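Long-range contacts in DNA ligase (Aquifex aeolicus, PDB 3QWU), which probably joins nucleic acid ends in an ATP-dependent reaction, and binds adenosine and calcium: residues I60-E64 with L264-E268; H300-F306 with K350-T356. All coordinates share one frame; numbering follows the deposited sequence.

How the interactions relate
Interaction 1 ties the turn after strand 58-60, outermost within the chain in the sheet whose strands 75-80 and 215-220 carry adenosine-pocket residues, to helix 254-269, while interaction 2 lies within the C-terminal region that includes this helix. They are separate in space: their centres are 35 Å apart, their nearest atoms about 21 Å. Neither contact forms the adenosine pocket. In interaction 1 the side chain of F61 is about 13 Å from the bound adenosine and about 11 Å from that of D239, a calcium ligand. In interaction 2 the side chain of K304 comes to about 7 Å from that of E143, another calcium ligand, and about 10 Å from the ion.

Interaction 1 (I60-E64 with L264-E268); sequences IFLLE and LFMYE
The N-terminal end of helix 63-70, with L62 at the N-cap position, is held by the carboxylate of E268 on helix 254-269. OE1 of E268 accepts from N of L63 (2.8 Å, N-H...O 166°) and OE2 from N of E64 (2.9 Å, 163°), each met on its syn side and slightly out of the carboxylate plane. Two straight bonds to one group fix its rotation, and first-turn N-H groups, which lack acceptors within their own helix, would probably stabilise its charge. E268 reaches them because CG stands anti to the backbone N (chi1 178°) and the chain runs extended from there. A water donates to both F61 O and E268 OE1, 2.6 Å from each. The helix thus held follows strand 58-60, where I60 continues the sheet into an antiparallel strand of the second subunit. Beside the polar bonds, CD2 of L62 lies 3.6 Å from CB of E268 as the two side chains run past each other, and the same methyl meets the edge of the Y267 ring. CD1 of L264 touches CD2 of F61 at 3.7 Å, with L362 of the second subunit packing on both residues.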
ATOM      1  N   ILE A  60      13.105  12.274  -9.671  1.00 34.05           N
ATOM      2  CA  ILE A  60      12.919  13.459  -8.847  1.00 33.51           C
ATOM      3  C   ILE A  60      11.430  13.763  -8.743  1.00 32.61           C
ATOM      4  O   ILE A  60      10.634  13.545  -9.708  1.00 31.81           O
ATOM      5  CB  ILE A  60      13.642  14.754  -9.356  1.00 33.77           C
ATOM      6  CG1 ILE A  60      13.442  14.998 -10.844  1.00 34.11           C
ATOM      7  CG2 ILE A  60      15.090  14.693  -9.056  1.00 34.84           C
ATOM      8  CD1 ILE A  60      14.208  16.240 -11.419  1.00 31.93           C
ATOM      9  N   PHE A  61      11.061  14.312  -7.587  1.00 32.70           N
ATOM     10  CA  PHE A  61       9.663  14.629  -7.257  1.00 31.50           C
ATOM     11  C   PHE A  61       9.412  16.125  -7.356  1.00 31.95           C
ATOM     12  O   PHE A  61       8.253  16.549  -7.504  1.00 32.38           O
ATOM     13  CB  PHE A  61       9.326  14.160  -5.843  1.00 31.66           C
ATOM     14  CG  PHE A  61       9.123  12.647  -5.701  1.00 31.68           C
ATOM     15  CD1 PHE A  61      10.087  11.729  -6.146  1.00 30.46           C
ATOM     16  CD2 PHE A  61       7.984  12.162  -5.045  1.00 30.28           C
ATOM     17  CE1 PHE A  61       9.881  10.333  -5.999  1.00 30.58           C
ATOM     18  CE2 PHE A  61       7.760  10.783  -4.879  1.00 30.09           C
ATOM     19  CZ  PHE A  61       8.725   9.861  -5.355  1.00 30.97           C
ATOM     20  N   LEU A  62      10.472  16.927  -7.250  1.00 32.55           N
ATOM     21  CA  LEU A  62      10.348  18.397  -7.363  1.00 33.87           C
ATOM     22  C   LEU A  62      11.118  18.728  -8.596  1.00 33.87           C
ATOM     23  O   LEU A  62      12.269  18.342  -8.737  1.00 34.24           O
ATOM     24  CB  LEU A  62      10.903  19.136  -6.138  1.00 34.11           C
ATOM     25  CG  LEU A  62       9.981  19.168  -4.914  1.00 36.30           C
ATOM     26  CD1 LEU A  62      10.630  19.828  -3.676  1.00 35.28           C
ATOM     27  CD2 LEU A  62       8.685  19.891  -5.251  1.00 35.75           C
ATOM     28  N   LEU A  63      10.464  19.343  -9.556  1.00 34.62           N
ATOM     29  CA  LEU A  63      11.117  19.556 -10.847  1.00 35.26           C
ATOM     30  C   LEU A  63      12.237  20.585 -10.655  1.00 36.37           C
ATOM     31  O   LEU A  63      13.384  20.345 -11.012  1.00 36.61           O
ATOM     32  CB  LEU A  63      10.092  20.002 -11.898  1.00 34.65           C
ATOM     33  CG  LEU A  63      10.497  20.225 -13.344  1.00 36.35           C
ATOM     34  CD1 LEU A  63      11.278  19.068 -13.932  1.00 33.76           C
ATOM     35  CD2 LEU A  63       9.177  20.439 -14.142  1.00 37.02           C
ATOM     36  N   GLU A  64      11.916  21.723 -10.068  1.00 37.39           N
ATOM     37  CA  GLU A  64      12.884  22.822 -10.028  1.00 38.86           C
ATOM     38  C   GLU A  64      14.084  22.521  -9.112  1.00 39.86           C
ATOM     39  O   GLU A  64      15.276  22.628  -9.535  1.00 41.21           O
ATOM     40  CB  GLU A  64      12.228  24.107  -9.561  1.00 39.46           C
ATOM     41  CG  GLU A  64      13.290  25.235  -9.442  1.00 42.75           C
ATOM     42  CD  GLU A  64      12.713  26.634  -9.453  1.00 45.00           C
ATOM     43  OE1 GLU A  64      11.478  26.799  -9.432  1.00 46.32           O
ATOM     44  OE2 GLU A  64      13.513  27.586  -9.434  1.00 49.05           O
ATOM     45  N   LEU A 264       3.657  16.210  -4.042  1.00 32.50           N
ATOM     46  CA  LEU A 264       4.778  17.146  -4.243  1.00 33.54           C
ATOM     47  C   LEU A 264       4.693  18.041  -5.487  1.00 32.70           C
ATOM     48  O   LEU A 264       5.213  19.144  -5.462  1.00 32.77           O
ATOM     49  CB  LEU A 264       6.138  16.440  -4.126  1.00 34.24           C
ATOM     50  CG  LEU A 264       6.391  15.975  -2.672  1.00 34.82           C
ATOM     51  CD1 LEU A 264       7.489  14.984  -2.654  1.00 38.06           C
ATOM     52  CD2 LEU A 264       6.721  17.158  -1.791  1.00 37.99           C
ATOM     53  N   PHE A 265       4.017  17.572  -6.542  1.00 32.23           N
ATOM     54  CA  PHE A 265       3.678  18.410  -7.682  1.00 31.25           C
ATOM     55  C   PHE A 265       2.691  19.466  -7.236  1.00 32.39           C
ATOM     56  O   PHE A 265       2.859  20.622  -7.520  1.00 31.78           O
ATOM     57  CB  PHE A 265       3.100  17.545  -8.816  1.00 30.36           C
ATOM     58  CG  PHE A 265       2.438  18.334  -9.943  1.00 30.26           C
ATOM     59  CD1 PHE A 265       3.189  18.949 -10.898  1.00 29.39           C
ATOM     60  CD2 PHE A 265       1.042  18.425 -10.030  1.00 29.22           C
ATOM     61  CE1 PHE A 265       2.567  19.687 -11.933  1.00 33.38           C
ATOM     62  CE2 PHE A 265       0.411  19.117 -11.038  1.00 29.15           C
ATOM     63  CZ  PHE A 265       1.157  19.766 -11.996  1.00 33.66           C
ATOM     64  N   MET A 266       1.640  19.066  -6.526  1.00 33.99           N
ATOM     65  CA  MET A 266       0.666  20.056  -5.994  1.00 35.14           C
ATOM     66  C   MET A 266       1.338  21.117  -5.171  1.00 37.15           C
ATOM     67  O   MET A 266       0.995  22.304  -5.276  1.00 38.94           O
ATOM     68  CB  MET A 266      -0.465  19.374  -5.195  1.00 34.96           C
ATOM     69  CG  MET A 266      -1.306  18.533  -6.107  1.00 31.32           C
ATOM     70  SD  MET A 266      -2.509  17.543  -5.353  1.00 34.43           S
ATOM     71  CE  MET A 266      -3.709  18.829  -4.810  1.00 25.78           C
ATOM     72  N   TYR A 267       2.316  20.701  -4.368  1.00 37.65           N
ATOM     73  CA  TYR A 267       3.048  21.626  -3.522  1.00 38.54           C
ATOM     74  C   TYR A 267       3.946  22.521  -4.345  1.00 39.01           C
ATOM     75  O   TYR A 267       4.087  23.706  -4.078  1.00 40.28           O
ATOM     76  CB  TYR A 267       3.860  20.827  -2.509  1.00 39.50           C
ATOM     77  CG  TYR A 267       4.891  21.603  -1.708  1.00 42.17           C
ATOM     78  CD1 TYR A 267       4.536  22.286  -0.567  1.00 49.67           C
ATOM     79  CD2 TYR A 267       6.217  21.632  -2.096  1.00 47.09           C
ATOM     80  CE1 TYR A 267       5.495  23.009   0.176  1.00 53.14           C
ATOM     81  CE2 TYR A 267       7.174  22.347  -1.375  1.00 50.92           C
ATOM     82  CZ  TYR A 267       6.805  23.016  -0.242  1.00 51.72           C
ATOM     83  OH  TYR A 267       7.751  23.697   0.475  1.00 58.99           O
ATOM     84  N   GLU A 268       4.606  21.959  -5.337  1.00 38.60           N
ATOM     85  CA  GLU A 268       5.461  22.767  -6.151  1.00 39.38           C
ATOM     86  C   GLU A 268       4.622  23.796  -6.905  1.00 40.55           C
ATOM     87  O   GLU A 268       5.003  24.930  -7.010  1.00 40.92           O
ATOM     88  CB  GLU A 268       6.293  21.893  -7.107  1.00 38.92           C
ATOM     89  CG  GLU A 268       7.219  22.695  -8.055  1.00 37.84           C
ATOM     90  CD  GLU A 268       8.195  21.818  -8.819  1.00 37.20           C
ATOM     91  OE1 GLU A 268       8.003  20.572  -8.887  1.00 34.23           O
ATOM     92  OE2 GLU A 268       9.190  22.365  -9.314  1.00 38.77           O
TER
HETATM   93  O   HOH W   1       6.929  18.257  -8.940  1.00 30.43           O

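Interaction 2 (H300-F306 with K350-T356)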
ATOM      1  N   HIS A 300     -17.592 -13.087 -13.996  1.00 47.27           N
ATOM      2  CA  HIS A 300     -17.277 -14.035 -12.903  1.00 48.08           C
ATOM      3  C   HIS A 300     -15.761 -14.290 -12.733  1.00 47.69           C
ATOM      4  O   HIS A 300     -15.334 -15.212 -12.030  1.00 47.65           O
ATOM      5  CB  HIS A 300     -18.054 -15.331 -13.142  1.00 49.67           C
ATOM      6  CG  HIS A 300     -19.452 -15.108 -13.648  1.00 51.15           C
ATOM      7  ND1 HIS A 300     -20.398 -14.389 -12.943  1.00 51.52           N
ATOM      8  CD2 HIS A 300     -20.067 -15.508 -14.793  1.00 52.32           C
ATOM      9  CE1 HIS A 300     -21.534 -14.366 -13.620  1.00 51.40           C
ATOM     10  NE2 HIS A 300     -21.366 -15.050 -14.738  1.00 53.40           N
ATOM     11  N   LYS A 301     -14.970 -13.422 -13.369  1.00 46.81           N
ATOM     12  CA  LYS A 301     -13.513 -13.432 -13.337  1.00 46.96           C
ATOM     13  C   LYS A 301     -13.022 -11.983 -13.437  1.00 44.74           C
ATOM     14  O   LYS A 301     -13.629 -11.133 -14.142  1.00 44.47           O
ATOM     15  CB  LYS A 301     -12.915 -14.140 -14.576  1.00 48.16           C
ATOM     16  CG  LYS A 301     -13.196 -15.590 -14.750  1.00 53.96           C
ATOM     17  CD  LYS A 301     -12.280 -16.503 -13.895  1.00 60.76           C
ATOM     18  CE  LYS A 301     -12.415 -17.991 -14.275  1.00 63.90           C
ATOM     19  NZ  LYS A 301     -11.130 -18.714 -13.956  1.00 67.48           N
ATOM     20  N   VAL A 302     -11.894 -11.700 -12.798  1.00 43.00           N
ATOM     21  CA  VAL A 302     -11.248 -10.403 -12.986  1.00 40.01           C
ATOM     22  C   VAL A 302      -9.969 -10.607 -13.816  1.00 40.02           C
ATOM     23  O   VAL A 302      -9.053 -11.322 -13.415  1.00 40.39           O
ATOM     24  CB  VAL A 302     -10.921  -9.729 -11.660  1.00 39.02           C
ATOM     25  CG1 VAL A 302     -10.073  -8.445 -11.917  1.00 33.98           C
ATOM     26  CG2 VAL A 302     -12.172  -9.437 -10.916  1.00 35.33           C
ATOM     27  N   TYR A 303      -9.924  -9.974 -14.977  1.00 39.60           N
ATOM     28  CA  TYR A 303      -8.855 -10.224 -15.917  1.00 39.91           C
ATOM     29  C   TYR A 303      -8.629  -9.019 -16.859  1.00 39.21           C
ATOM     30  O   TYR A 303      -9.544  -8.195 -17.044  1.00 40.09           O
ATOM     31  CB  TYR A 303      -9.196 -11.500 -16.728  1.00 40.54           C
ATOM     32  CG  TYR A 303     -10.407 -11.380 -17.632  1.00 40.30           C
ATOM     33  CD1 TYR A 303     -11.655 -11.799 -17.214  1.00 44.16           C
ATOM     34  CD2 TYR A 303     -10.295 -10.874 -18.932  1.00 41.58           C
ATOM     35  CE1 TYR A 303     -12.778 -11.692 -18.039  1.00 44.23           C
ATOM     36  CE2 TYR A 303     -11.423 -10.771 -19.764  1.00 40.61           C
ATOM     37  CZ  TYR A 303     -12.643 -11.183 -19.294  1.00 43.18           C
ATOM     38  OH  TYR A 303     -13.751 -11.113 -20.090  1.00 50.75           O
ATOM     39  N   LYS A 304      -7.426  -8.930 -17.429  1.00 38.88           N
ATOM     40  CA  LYS A 304      -7.106  -7.963 -18.506  1.00 38.95           C
ATOM     41  C   LYS A 304      -6.905  -8.712 -19.805  1.00 38.99           C
ATOM     42  O   LYS A 304      -6.262  -9.731 -19.799  1.00 40.21           O
ATOM     43  CB  LYS A 304      -5.817  -7.198 -18.213  1.00 38.18           C
ATOM     44  CG  LYS A 304      -5.854  -6.290 -17.004  1.00 40.03           C
ATOM     45  CD  LYS A 304      -4.817  -5.148 -17.131  1.00 40.88           C
ATOM     46  CE  LYS A 304      -4.254  -4.679 -15.805  1.00 40.03           C
ATOM     47  NZ  LYS A 304      -3.489  -3.489 -16.032  1.00 32.56           N
ATOM     48  N   THR A 305      -7.437  -8.222 -20.911  1.00 39.22           N
ATOM     49  CA  THR A 305      -7.234  -8.895 -22.197  1.00 41.06           C
ATOM     50  C   THR A 305      -6.124  -8.174 -22.943  1.00 40.00           C
ATOM     51  O   THR A 305      -6.078  -6.968 -22.936  1.00 40.26           O
ATOM     52  CB  THR A 305      -8.567  -8.976 -23.065  1.00 42.35           C
ATOM     53  OG1 THR A 305      -9.512  -9.880 -22.440  1.00 46.51           O
ATOM     54  CG2 THR A 305      -8.297  -9.483 -24.501  1.00 41.83           C
ATOM     55  N   PHE A 306      -5.233  -8.931 -23.572  1.00 40.46           N
ATOM     56  CA  PHE A 306      -4.126  -8.404 -24.398  1.00 39.76           C
ATOM     57  C   PHE A 306      -4.234  -8.912 -25.799  1.00 40.35           C
ATOM     58  O   PHE A 306      -4.697 -10.041 -25.977  1.00 41.36           O
ATOM     59  CB  PHE A 306      -2.797  -8.862 -23.828  1.00 39.23           C
ATOM     60  CG  PHE A 306      -2.504  -8.244 -22.528  1.00 38.54           C
ATOM     61  CD1 PHE A 306      -3.103  -8.710 -21.384  1.00 41.16           C
ATOM     62  CD2 PHE A 306      -1.681  -7.165 -22.438  1.00 38.49           C
ATOM     63  CE1 PHE A 306      -2.858  -8.108 -20.172  1.00 41.05           C
ATOM     64  CE2 PHE A 306      -1.415  -6.588 -21.224  1.00 38.73           C
ATOM     65  CZ  PHE A 306      -2.013  -7.038 -20.103  1.00 38.86           C
ATOM     66  N   LYS A 350      -4.857 -12.158 -18.882  1.00 40.53           N
ATOM     67  CA  LYS A 350      -4.233 -12.312 -17.571  1.00 41.90           C
ATOM     68  C   LYS A 350      -5.406 -12.254 -16.565  1.00 41.68           C
ATOM     69  O   LYS A 350      -6.081 -11.226 -16.442  1.00 41.35           O
ATOM     70  CB  LYS A 350      -3.164 -11.223 -17.278  1.00 41.55           C
ATOM     71  CG  LYS A 350      -1.871 -11.313 -18.142  1.00 44.65           C
ATOM     72  CD  LYS A 350      -0.922 -10.063 -18.046  1.00 48.22           C
ATOM     73  CE  LYS A 350      -0.118  -9.889 -19.392  1.00 49.63           C
ATOM     74  NZ  LYS A 350       1.146  -9.104 -19.311  1.00 48.94           N
ATOM     75  N   VAL A 351      -5.686 -13.387 -15.930  1.00 42.27           N
ATOM     76  CA  VAL A 351      -6.734 -13.534 -14.924  1.00 42.91           C
ATOM     77  C   VAL A 351      -6.073 -13.364 -13.565  1.00 43.37           C
ATOM     78  O   VAL A 351      -5.178 -14.149 -13.235  1.00 44.72           O
ATOM     79  CB  VAL A 351      -7.390 -14.981 -14.969  1.00 44.93           C
ATOM     80  CG1 VAL A 351      -8.415 -15.180 -13.839  1.00 42.67           C
ATOM     81  CG2 VAL A 351      -8.026 -15.293 -16.370  1.00 43.12           C
ATOM     82  N   PHE A 352      -6.504 -12.366 -12.794  1.00 42.20           N
ATOM     83  CA  PHE A 352      -6.014 -12.126 -11.430  1.00 42.09           C
ATOM     84  C   PHE A 352      -6.814 -12.948 -10.409  1.00 43.37           C
ATOM     85  O   PHE A 352      -7.899 -12.533  -9.972  1.00 43.60           O
ATOM     86  CB  PHE A 352      -6.136 -10.624 -11.112  1.00 41.89           C
ATOM     87  CG  PHE A 352      -5.310  -9.755 -12.032  1.00 41.81           C
ATOM     88  CD1 PHE A 352      -4.002  -9.423 -11.708  1.00 42.58           C
ATOM     89  CD2 PHE A 352      -5.816  -9.351 -13.265  1.00 42.65           C
ATOM     90  CE1 PHE A 352      -3.231  -8.664 -12.584  1.00 44.50           C
ATOM     91  CE2 PHE A 352      -5.050  -8.600 -14.145  1.00 42.33           C
ATOM     92  CZ  PHE A 352      -3.779  -8.235 -13.803  1.00 42.46           C
ATOM     93  N   LEU A 353      -6.262 -14.097 -10.018  1.00 43.87           N
ATOM     94  CA  LEU A 353      -6.982 -15.101  -9.235  1.00 44.98           C
ATOM     95  C   LEU A 353      -7.272 -14.639  -7.828  1.00 44.23           C
ATOM     96  O   LEU A 353      -8.302 -15.003  -7.252  1.00 43.34           O
ATOM     97  CB  LEU A 353      -6.174 -16.415  -9.116  1.00 46.57           C
ATOM     98  CG  LEU A 353      -6.160 -17.540 -10.161  1.00 48.22           C
ATOM     99  CD1 LEU A 353      -6.743 -17.201 -11.544  1.00 48.75           C
ATOM    100  CD2 LEU A 353      -4.708 -18.003 -10.288  1.00 48.91           C
ATOM    101  N   ASN A 354      -6.339 -13.883  -7.263  1.00 43.06           N
ATOM    102  CA  ASN A 354      -6.498 -13.408  -5.899  1.00 43.33           C
ATOM    103  C   ASN A 354      -7.494 -12.275  -5.810  1.00 41.49           C
ATOM    104  O   ASN A 354      -8.338 -12.276  -4.946  1.00 43.24           O
ATOM    105  CB  ASN A 354      -5.143 -13.100  -5.244  1.00 43.48           C
ATOM    106  CG  ASN A 354      -4.330 -14.417  -4.943  1.00 47.57           C
ATOM    107  OD1 ASN A 354      -3.089 -14.419  -4.876  1.00 47.76           O
ATOM    108  ND2 ASN A 354      -5.050 -15.532  -4.821  1.00 49.51           N
ATOM    109  N   MET A 355      -7.465 -11.355  -6.746  1.00 39.59           N
ATOM    110  CA  MET A 355      -8.485 -10.333  -6.795  1.00 38.17           C
ATOM    111  C   MET A 355      -9.814 -10.978  -7.060  1.00 38.46           C
ATOM    112  O   MET A 355     -10.818 -10.595  -6.430  1.00 39.38           O
ATOM    113  CB  MET A 355      -8.210  -9.304  -7.893  1.00 36.73           C
ATOM    114  CG  MET A 355      -9.140  -8.130  -7.860  1.00 37.29           C
ATOM    115  SD  MET A 355      -9.088  -7.280  -6.244  1.00 42.70           S
ATOM    116  CE  MET A 355      -7.839  -6.044  -6.627  1.00 38.03           C
ATOM    117  N   THR A 356      -9.813 -11.941  -7.989  1.00 37.49           N
ATOM    118  CA  THR A 356     -11.002 -12.692  -8.358  1.00 37.25           C
ATOM    119  C   THR A 356     -11.621 -13.352  -7.138  1.00 38.13           C
ATOM    120  O   THR A 356     -12.812 -13.107  -6.845  1.00 38.38           O
ATOM    121  CB  THR A 356     -10.721 -13.709  -9.510  1.00 37.45           C
ATOM    122  OG1 THR A 356     -10.470 -12.976 -10.726  1.00 38.00           O
ATOM    123  CG2 THR A 356     -11.955 -14.680  -9.729  1.00 35.45           C
TER
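The side chain of K350 closes in on CE1 of F306 from CB onward, and its outer end, CE and NZ, lies over one face of the ring. K350 CB is 4.3 Å from F306 CE1, K350 CG is 3.9 Å from F306 CE1, and K350 CD is 3.5 Å from F306 CE1. CE sits nearer the rim than the centre, 3.4 Å from CE1 of F306, in a CH-pi contact. NZ follows, 4.2 Å from the F306 ring centroid and 25° off the normal, a cation-pi geometry, while it also hydrogen-bonds to O of P139. With CG anti to the carbonyl carbon (chi1 -69°), the extended chain crosses the phenyl side chain at about a right angle. Both residues belong to strands 303-310 and 343-352, which pair antiparallel, 343-352 being the central strand of a three-stranded sheet in the C-terminal region. K304 and K350 form a hydrogen-bonded pair (K304 N to K350 O 2.8 Å), Y303 and V351 a non-hydrogen-bonded one, and V302 O then accepts from N of F352. Where the strand gives way to helix 353-363, OG1 of T356 accepts from N of V302 (2.8 Å, N-H...O 156°) and donates to O of F352 (2.7 Å), approaching from above that carbonyl's plane. A valine in place of T356 would probably leave the V302 N-H without its acceptor. CG of K304 meets the edge of the F352 ring, and its NZ is salt-bridged to E142.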